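Local coordinates for protein thiol transferase (Phanerochaete chrysosporium, PDB 4F0B) that probably acts as a glutathione transferase of the Ure2p-like group and binds oxidized glutathione, at residues 31-36 and 96-101. Numbering follows the deposited sequence.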
# COMPACT_ATOMS: atom_id res chain seq x y z
N ALA A 31 -14.42 -0.39 22.58
CA ALA A 31 -15.23 -1.45 23.17
C ALA A 31 -14.41 -2.42 24.02
O ALA A 31 -14.94 -2.99 24.99
CB ALA A 31 -15.97 -2.21 22.09
N VAL A 32 -13.15 -2.61 23.69
CA VAL A 32 -12.29 -3.51 24.46
C VAL A 32 -11.57 -2.83 25.62
O VAL A 32 -11.53 -3.37 26.73
CB VAL A 32 -11.27 -4.21 23.53
CG1 VAL A 32 -10.15 -4.89 24.37
CG2 VAL A 32 -11.99 -5.21 22.62
N TYR A 33 -11.07 -1.61 25.39
CA TYR A 33 -10.18 -0.91 26.32
C TYR A 33 -10.78 0.31 27.01
O TYR A 33 -10.18 0.83 27.96
CB TYR A 33 -8.91 -0.45 25.59
CG TYR A 33 -8.10 -1.58 24.98
CD1 TYR A 33 -7.34 -2.43 25.77
CD2 TYR A 33 -8.10 -1.78 23.60
CE1 TYR A 33 -6.61 -3.47 25.24
CE2 TYR A 33 -7.36 -2.82 23.04
CZ TYR A 33 -6.62 -3.66 23.86
OH TYR A 33 -5.88 -4.68 23.33
N GLY A 34 -11.91 0.79 26.52
CA GLY A 34 -12.56 1.96 27.08
C GLY A 34 -12.05 3.28 26.49
O GLY A 34 -12.45 4.37 26.92
N GLY A 35 -11.17 3.19 25.49
CA GLY A 35 -10.62 4.35 24.81
C GLY A 35 -9.74 3.87 23.65
O GLY A 35 -9.60 2.66 23.46
N PRO A 36 -9.15 4.80 22.87
CA PRO A 36 -9.21 6.25 23.06
C PRO A 36 -10.49 6.90 22.53
O PRO A 36 -11.03 6.50 21.49
CB PRO A 36 -8.00 6.75 22.26
CG PRO A 36 -7.91 5.77 21.10
CD PRO A 36 -8.36 4.43 21.67
N ASP A 96 -3.61 -0.96 21.16
CA ASP A 96 -4.08 -2.34 21.22
C ASP A 96 -3.10 -3.16 22.05
O ASP A 96 -2.43 -4.07 21.55
CB ASP A 96 -4.24 -2.89 19.79
CG ASP A 96 -4.88 -4.28 19.75
OD1 ASP A 96 -5.55 -4.66 20.73
OD2 ASP A 96 -4.74 -4.96 18.72
N LYS A 97 -3.03 -2.83 23.34
CA LYS A 97 -1.98 -3.36 24.21
C LYS A 97 -2.04 -4.87 24.43
O LYS A 97 -1.02 -5.50 24.74
CB LYS A 97 -1.95 -2.61 25.54
CG LYS A 97 -1.33 -1.20 25.39
CD LYS A 97 -0.06 -1.24 24.53
CE LYS A 97 0.52 0.15 24.29
NZ LYS A 97 1.75 0.13 23.44
N GLU A 98 -3.21 -5.46 24.26
CA GLU A 98 -3.36 -6.91 24.38
C GLU A 98 -3.45 -7.60 23.02
O GLU A 98 -3.79 -8.79 22.97
CB GLU A 98 -4.57 -7.25 25.24
CG GLU A 98 -4.41 -6.80 26.69
CD GLU A 98 -5.71 -6.80 27.46
OE1 GLU A 98 -6.56 -7.69 27.21
OE2 GLU A 98 -5.91 -5.91 28.31
N ASN A 99 -3.17 -6.87 21.94
CA ASN A 99 -3.15 -7.47 20.61
C ASN A 99 -4.45 -8.22 20.29
O ASN A 99 -4.46 -9.38 19.84
CB ASN A 99 -1.91 -8.35 20.45
CG ASN A 99 -0.63 -7.53 20.38
OD1 ASN A 99 0.19 -7.56 21.29
ND2 ASN A 99 -0.48 -6.77 19.31
N ALA A 100 -5.56 -7.53 20.52
CA ALA A 100 -6.86 -8.09 20.18
C ALA A 100 -7.15 -7.99 18.69
O ALA A 100 -7.91 -8.81 18.16
CB ALA A 100 -7.94 -7.39 20.95
N PHE A 101 -6.53 -7.02 18.01
CA PHE A 101 -6.84 -6.70 16.61
C PHE A 101 -5.62 -6.60 15.74
O PHE A 101 -5.70 -6.13 14.60
CB PHE A 101 -7.58 -5.34 16.55
CG PHE A 101 -8.83 -5.31 17.37
CD1 PHE A 101 -9.93 -6.07 17.00
CD2 PHE A 101 -8.90 -4.59 18.55
CE1 PHE A 101 -11.09 -6.09 17.76
CE2 PHE A 101 -10.07 -4.59 19.33
CZ PHE A 101 -11.18 -5.35 18.94
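In this GST fold, the end of helix 20-33 in the thioredoxin-like N-terminal domain meets the linker that runs from helix 84-95 to helix 109-139, Y33 reaching across to D96 and E98. The linker opens with a type I beta turn from D96 to N99, and the tyrosine hydroxyl docks at this turn. Y33 OH donates to D96 OD1 at 2.6 Å, meeting that oxygen on its anti side, with the acceptor near the plane of the phenol ring at its edge. The same OH accepts from E98 N at 2.9 Å, N-H...O angle 152°, so two bonds of opposite sense fix the hydroxyl. Ring and D96 carboxylate are steeply inclined to each other. D96 CG lies anti to its own backbone N (chi1 -173°), and the carboxylate it carries faces the following backbone N-H groups: OD1 also takes A100 N on the syn side at 2.9 Å, and OD2 takes F101 N at 2.8 Å while bonding S102 OG. This one side chain thus ties the start of the turn to the residues that follow it and is probably polarised by several donors, which would favour its ionised form. A phenylalanine in place of Y33 would probably leave E98 N and D96 OD1 each short one partner and loosen the helix end from the turn. The E98 side chain runs alongside the phenol, the two pointing opposite ways, its carboxylate plane 85° from the ring, with OE2 4.0 Å from Y33 CE1. V32 CG1 lies over the centre of one face of the Y33 ring, 3.6 Å above its plane. The other V32 branch serves the linker: F101, which also packs on E28 and L29 of helix 20-33, brings its CZ to 3.8 Å from V32 CG2.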